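Local coordinates for O-methyltransferase (Burkholderia thailandensis, PDB 3MCZ), which probably transfers a methyl group from S-adenosylmethionine to an oxygen of its substrate, working as a dimer, at residues T96-T99 / E100-T104; I114-H117 / Q118-Q121. All coordinates share one frame; numbering follows the deposited sequence.

Contact 1 (T96-T99 / E100-T104); sequences TALT and ERYLT
Glu100 N donates to Thr96 O over 2.8 Å with an N-H...O angle of 160°, the first of four i to i+4 backbone bonds that build the short helix 97-103. Arg101 N to Ala97 O and Tyr102 N to Leu98 O continue the series at nearly the same angles. The last, Leu103 N to Thr99 O, is 2.9 Å long but more bent, at 147°. Ahead of the first turn Thr96 stands as N-cap: its OG1 accepts from Thr99 N in a weak bond, 3.5 Å long though fairly straight. That hydroxyl is also bonded to Gly84 O, and Thr99 OG1 to Leu85 O, so two threonines tie the start of the helix to the chain at 84-85. At the far end Thr104 OG1 lies only 2.5 Å from Glu100 O, short enough to leave the details of that bond doubtful. The Glu100 carboxylate is shared between Asn95 and Gln54, while Arg101 forms a salt bridge with Asp109.

Apolar contact is modest. Leu98 has CG anti to its backbone N (chi1 -176°), which carries CD1 to within 3.6 Å of Tyr102 CD2, the two side chains crossing at about a right angle. Arg101 CG lies 3.6 Å above the Tyr102 ring plane, over its centre. Leu103 CB lies 4.0 Å from Thr99 CG2, and the leucine side chain also packs on Leu28 of the second subunit. A threonine N-cap followed by regular i to i+4 bonding is the classic opening of an alpha-helix, here directly after strand 92-95 in the O-methyltransferase dimerisation domain.

Contact 2 (I114-H117 / Q118-Q121); sequences IVEH and QYLQ
Tyr119 lays its ring against the backbone of Glu116: Glu116 CA sits 3.7 Å from the ring centroid and 18° off the normal, a CH-pi contact over one face. The ring gets there because its CG stands between the backbone N and the carbonyl carbon (chi1 70°), folding it back along the helix. Val115 CG1 meets the same ring at CD2, 3.9 Å away. Glu116 runs out extended, and its CG lies 3.7 Å from Leu120 CD1 as the two chains travel side by side. Arg151 serves both neighbours, through a salt bridge to Glu116 and a weak bond to Tyr119 OH.

His117 and Gln121 cross obliquely, ring and amide planes 44° apart. A bend at chi2 curls the glutamine back, and its NE2 donates to His117 O over 2.7 Å, in the plane of that carbonyl. A water in the plane of the imidazole, at its edge, lies 2.6 Å from His117 ND1 and weakly accepts from Gln121 NE2. Gln118 lies alongside Ile114, with Ser32 of the second subunit as partner of its OE1. Near the last residues of this stretch, therefore, the side-chain amide of Gln121 gives the carbonyl of buried His117 a short, in-plane donor, and the water bridges ND1 and, weakly, the amide.

In the fold
Contact 1 closes before contact 2 opens along the chain: the first lies on helix 97-103, the second on helix 112-119, which is the next helix. Their centres are 18 Å apart and their nearest atoms about 5 Å, so the two do not touch, yet both pack side chains against helix 35-46. Contact 1 is the more peripheral, about 22 Å from the centre of the chain against 12 Å for contact 2, which also meets helix 150-172. Contact 1 packs on Ser24, Val25 and Leu28 of the second subunit, contact 2 on Val29, Ser32, Asp33 and Tyr35 of the same subunit. Successive helices thus contribute to one dimer interface, consistent with the dimerisation role assigned to this family.

Contact 1 (T96-T99 / E100-T104)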
ATOM      1  N   THR A  96     -12.016  16.129  -9.806  1.00 14.38           N
ATOM      2  CA  THR A  96     -13.278  15.423  -9.934  1.00 15.34           C
ATOM      3  C   THR A  96     -14.161  15.713  -8.718  1.00 15.54           C
ATOM      4  O   THR A  96     -13.703  16.311  -7.740  1.00 14.87           O
ATOM      5  CB  THR A  96     -13.066  13.934 -10.002  1.00 15.16           C
ATOM      6  OG1 THR A  96     -12.334  13.521  -8.836  1.00 15.16           O
ATOM      7  CG2 THR A  96     -12.287  13.596 -11.274  1.00 15.72           C
ATOM      8  N   ALA A  97     -15.419  15.275  -8.798  1.00 15.42           N
ATOM      9  CA  ALA A  97     -16.379  15.470  -7.716  1.00 16.01           C
ATOM     10  C   ALA A  97     -15.853  14.888  -6.402  1.00 16.05           C
ATOM     11  O   ALA A  97     -15.852  15.545  -5.374  1.00 15.87           O
ATOM     12  CB  ALA A  97     -17.748  14.872  -8.090  1.00 15.62           C
ATOM     13  N   LEU A  98     -15.368  13.652  -6.450  1.00 16.26           N
ATOM     14  CA  LEU A  98     -14.794  13.001  -5.262  1.00 15.61           C
ATOM     15  C   LEU A  98     -13.662  13.839  -4.642  1.00 15.05           C
ATOM     16  O   LEU A  98     -13.633  14.105  -3.443  1.00 14.52           O
ATOM     17  CB  LEU A  98     -14.230  11.633  -5.675  1.00 15.42           C
ATOM     18  CG  LEU A  98     -13.673  10.730  -4.575  1.00 17.91           C
ATOM     19  CD1 LEU A  98     -14.811  10.238  -3.695  1.00 19.01           C
ATOM     20  CD2 LEU A  98     -12.892   9.582  -5.198  1.00 17.95           C
ATOM     21  N   THR A  99     -12.720  14.250  -5.472  1.00 14.53           N
ATOM     22  CA  THR A  99     -11.609  15.062  -5.008  1.00 14.87           C
ATOM     23  C   THR A  99     -12.091  16.380  -4.418  1.00 14.69           C
ATOM     24  O   THR A  99     -11.658  16.791  -3.359  1.00 14.09           O
ATOM     25  CB  THR A  99     -10.645  15.336  -6.166  1.00 15.72           C
ATOM     26  OG1 THR A  99     -10.189  14.073  -6.654  1.00 16.57           O
ATOM     27  CG2 THR A  99      -9.455  16.217  -5.715  1.00 15.36           C
ATOM     28  N   GLU A 100     -13.022  17.042  -5.095  1.00 14.69           N
ATOM     29  CA  GLU A 100     -13.464  18.332  -4.615  1.00 14.91           C
ATOM     30  C   GLU A 100     -14.092  18.176  -3.215  1.00 14.39           C
ATOM     31  O   GLU A 100     -13.808  18.961  -2.304  1.00 13.92           O
ATOM     32  CB  GLU A 100     -14.438  18.961  -5.615  1.00 15.29           C
ATOM     33  CG  GLU A 100     -14.733  20.430  -5.307  1.00 19.51           C
ATOM     34  CD  GLU A 100     -13.592  21.384  -5.641  1.00 23.26           C
ATOM     35  OE1 GLU A 100     -12.632  21.006  -6.360  1.00 22.12           O
ATOM     36  OE2 GLU A 100     -13.683  22.551  -5.183  1.00 27.49           O
ATOM     37  N   ARG A 101     -14.901  17.138  -3.040  1.00 13.07           N
ATOM     38  CA  ARG A 101     -15.604  16.957  -1.799  1.00 13.76           C
ATOM     39  C   ARG A 101     -14.698  16.539  -0.638  1.00 13.33           C
ATOM     40  O   ARG A 101     -14.871  17.000   0.472  1.00 13.98           O
ATOM     41  CB  ARG A 101     -16.731  15.935  -1.968  1.00 13.46           C
ATOM     42  CG  ARG A 101     -17.481  15.649  -0.678  1.00 15.63           C
ATOM     43  CD  ARG A 101     -18.774  14.935  -0.946  1.00 18.05           C
ATOM     44  NE  ARG A 101     -19.594  14.906   0.253  1.00 20.36           N
ATOM     45  CZ  ARG A 101     -20.726  14.221   0.383  1.00 22.87           C
ATOM     46  NH1 ARG A 101     -21.215  13.495  -0.619  1.00 23.95           N
ATOM     47  NH2 ARG A 101     -21.375  14.276   1.527  1.00 24.49           N
ATOM     48  N   TYR A 102     -13.765  15.633  -0.872  1.00 12.94           N
ATOM     49  CA  TYR A 102     -13.032  15.001   0.248  1.00 13.63           C
ATOM     50  C   TYR A 102     -11.571  15.369   0.352  1.00 14.07           C
ATOM     51  O   TYR A 102     -10.933  15.109   1.367  1.00 14.29           O
ATOM     52  CB  TYR A 102     -13.178  13.481   0.179  1.00 13.49           C
ATOM     53  CG  TYR A 102     -14.608  12.989   0.246  1.00 13.40           C
ATOM     54  CD1 TYR A 102     -15.330  13.021   1.435  1.00 14.86           C
ATOM     55  CD2 TYR A 102     -15.236  12.493  -0.880  1.00 15.50           C
ATOM     56  CE1 TYR A 102     -16.668  12.564   1.493  1.00 16.50           C
ATOM     57  CE2 TYR A 102     -16.569  12.034  -0.840  1.00 16.10           C
ATOM     58  CZ  TYR A 102     -17.265  12.060   0.345  1.00 17.17           C
ATOM     59  OH  TYR A 102     -18.570  11.608   0.358  1.00 19.69           O
ATOM     60  N   LEU A 103     -11.004  15.965  -0.693  1.00 14.63           N
ATOM     61  CA  LEU A 103      -9.552  16.168  -0.737  1.00 14.51           C
ATOM     62  C   LEU A 103      -9.138  17.635  -0.894  1.00 15.01           C
ATOM     63  O   LEU A 103      -7.963  17.930  -1.127  1.00 15.77           O
ATOM     64  CB  LEU A 103      -8.954  15.328  -1.866  1.00 13.96           C
ATOM     65  CG  LEU A 103      -9.095  13.802  -1.740  1.00 15.23           C
ATOM     66  CD1 LEU A 103      -8.494  13.116  -3.005  1.00 15.63           C
ATOM     67  CD2 LEU A 103      -8.462  13.310  -0.425  1.00 12.41           C
ATOM     68  N   THR A 104     -10.100  18.553  -0.771  1.00 15.91           N
ATOM     69  CA  THR A 104      -9.819  19.976  -0.765  1.00 16.04           C
ATOM     70  C   THR A 104      -9.888  20.497   0.678  1.00 17.13           C
ATOM     71  O   THR A 104     -10.837  20.187   1.409  1.00 16.23           O
ATOM     72  CB  THR A 104     -10.809  20.771  -1.670  1.00 16.89           C
ATOM     73  OG1 THR A 104     -12.173  20.512  -1.296  1.00 15.23           O
ATOM     74  CG2 THR A 104     -10.583  20.391  -3.136  1.00 14.51           C
TER

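Contact 2 (I114-H117 / Q118-Q121)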
ATOM      1  N   ILE A 114      -7.353  12.017   8.285  1.00 17.04           N
ATOM      2  CA  ILE A 114      -7.305  10.575   8.128  1.00 16.51           C
ATOM      3  C   ILE A 114      -6.085  10.213   7.279  1.00 17.62           C
ATOM      4  O   ILE A 114      -5.287   9.345   7.662  1.00 17.50           O
ATOM      5  CB  ILE A 114      -8.613  10.035   7.432  1.00 17.53           C
ATOM      6  CG1 ILE A 114      -9.857  10.277   8.313  1.00 17.64           C
ATOM      7  CG2 ILE A 114      -8.481   8.513   7.049  1.00 17.59           C
ATOM      8  CD1 ILE A 114     -11.203   9.983   7.608  1.00 18.57           C
ATOM      9  N   VAL A 115      -5.939  10.874   6.120  1.00 16.91           N
ATOM     10  CA  VAL A 115      -4.812  10.604   5.224  1.00 16.91           C
ATOM     11  C   VAL A 115      -3.467  10.866   5.916  1.00 16.64           C
ATOM     12  O   VAL A 115      -2.552  10.039   5.848  1.00 16.15           O
ATOM     13  CB  VAL A 115      -4.937  11.387   3.888  1.00 16.25           C
ATOM     14  CG1 VAL A 115      -3.681  11.225   3.064  1.00 15.55           C
ATOM     15  CG2 VAL A 115      -6.159  10.895   3.145  1.00 16.93           C
ATOM     16  N   GLU A 116      -3.405  11.958   6.666  1.00 17.58           N
ATOM     17  CA  GLU A 116      -2.186  12.356   7.369  1.00 18.21           C
ATOM     18  C   GLU A 116      -1.827  11.367   8.469  1.00 18.83           C
ATOM     19  O   GLU A 116      -0.654  11.009   8.640  1.00 19.29           O
ATOM     20  CB  GLU A 116      -2.371  13.724   7.993  1.00 19.28           C
ATOM     21  CG  GLU A 116      -1.168  14.167   8.796  1.00 21.34           C
ATOM     22  CD  GLU A 116      -1.298  15.596   9.276  1.00 25.88           C
ATOM     23  OE1 GLU A 116      -2.429  16.098   9.403  1.00 29.33           O
ATOM     24  OE2 GLU A 116      -0.252  16.219   9.492  1.00 27.31           O
ATOM     25  N   HIS A 117      -2.841  10.907   9.191  1.00 18.42           N
ATOM     26  CA  HIS A 117      -2.626   9.924  10.233  1.00 18.65           C
ATOM     27  C   HIS A 117      -2.030   8.658   9.584  1.00 18.48           C
ATOM     28  O   HIS A 117      -1.096   8.045  10.108  1.00 18.80           O
ATOM     29  CB  HIS A 117      -3.935   9.552  10.940  1.00 18.45           C
ATOM     30  CG  HIS A 117      -3.779   8.372  11.842  1.00 21.00           C
ATOM     31  ND1 HIS A 117      -2.890   8.372  12.898  1.00 22.45           N
ATOM     32  CD2 HIS A 117      -4.351   7.140  11.823  1.00 23.85           C
ATOM     33  CE1 HIS A 117      -2.925   7.190  13.494  1.00 25.27           C
ATOM     34  NE2 HIS A 117      -3.816   6.430  12.872  1.00 25.64           N
ATOM     35  N   GLN A 118      -2.599   8.265   8.453  1.00 18.34           N
ATOM     36  CA  GLN A 118      -2.125   7.080   7.735  1.00 17.51           C
ATOM     37  C   GLN A 118      -0.698   7.263   7.185  1.00 17.29           C
ATOM     38  O   GLN A 118       0.150   6.408   7.382  1.00 17.98           O
ATOM     39  CB  GLN A 118      -3.100   6.691   6.648  1.00 18.04           C
ATOM     40  CG  GLN A 118      -4.446   6.155   7.181  1.00 18.62           C
ATOM     41  CD  GLN A 118      -5.531   6.122   6.127  1.00 21.70           C
ATOM     42  OE1 GLN A 118      -5.571   6.975   5.229  1.00 24.34           O
ATOM     43  NE2 GLN A 118      -6.463   5.177   6.263  1.00 21.19           N
ATOM     44  N   TYR A 119      -0.401   8.356   6.508  1.00 16.62           N
ATOM     45  CA  TYR A 119       0.968   8.479   6.007  1.00 16.92           C
ATOM     46  C   TYR A 119       2.013   8.662   7.069  1.00 16.19           C
ATOM     47  O   TYR A 119       3.156   8.292   6.876  1.00 13.80           O
ATOM     48  CB  TYR A 119       1.115   9.470   4.870  1.00 17.42           C
ATOM     49  CG  TYR A 119       0.972  10.924   5.103  1.00 19.66           C
ATOM     50  CD1 TYR A 119       1.871  11.632   5.882  1.00 21.36           C
ATOM     51  CD2 TYR A 119      -0.005  11.643   4.398  1.00 24.26           C
ATOM     52  CE1 TYR A 119       1.748  12.996   6.017  1.00 25.26           C
ATOM     53  CE2 TYR A 119      -0.133  13.014   4.529  1.00 22.17           C
ATOM     54  CZ  TYR A 119       0.739  13.683   5.344  1.00 23.72           C
ATOM     55  OH  TYR A 119       0.610  15.057   5.483  1.00 27.41           O
ATOM     56  N   LEU A 120       1.612   9.159   8.233  1.00 16.99           N
ATOM     57  CA  LEU A 120       2.560   9.249   9.353  1.00 18.11           C
ATOM     58  C   LEU A 120       2.990   7.879   9.938  1.00 18.59           C
ATOM     59  O   LEU A 120       3.935   7.833  10.753  1.00 19.70           O
ATOM     60  CB  LEU A 120       1.973  10.153  10.460  1.00 18.28           C
ATOM     61  CG  LEU A 120       1.925  11.645  10.065  1.00 19.05           C
ATOM     62  CD1 LEU A 120       1.208  12.499  11.137  1.00 20.67           C
ATOM     63  CD2 LEU A 120       3.375  12.150   9.791  1.00 18.94           C
ATOM     64  N   GLN A 121       2.321   6.780   9.562  1.00 17.70           N
ATOM     65  CA  GLN A 121       2.764   5.448  10.029  1.00 17.42           C
ATOM     66  C   GLN A 121       3.636   4.704   9.005  1.00 16.55           C
ATOM     67  O   GLN A 121       4.019   3.551   9.235  1.00 15.34           O
ATOM     68  CB  GLN A 121       1.571   4.547  10.431  1.00 17.78           C
ATOM     69  CG  GLN A 121       0.427   5.258  11.150  1.00 20.49           C
ATOM     70  CD  GLN A 121       0.896   6.172  12.277  1.00 24.28           C
ATOM     71  OE1 GLN A 121       1.795   5.819  13.043  1.00 28.99           O
ATOM     72  NE2 GLN A 121       0.277   7.356  12.385  1.00 27.17           N
TER
HETATM   73  O   HOH W   1      -0.973   9.797  13.825  1.00 22.54           O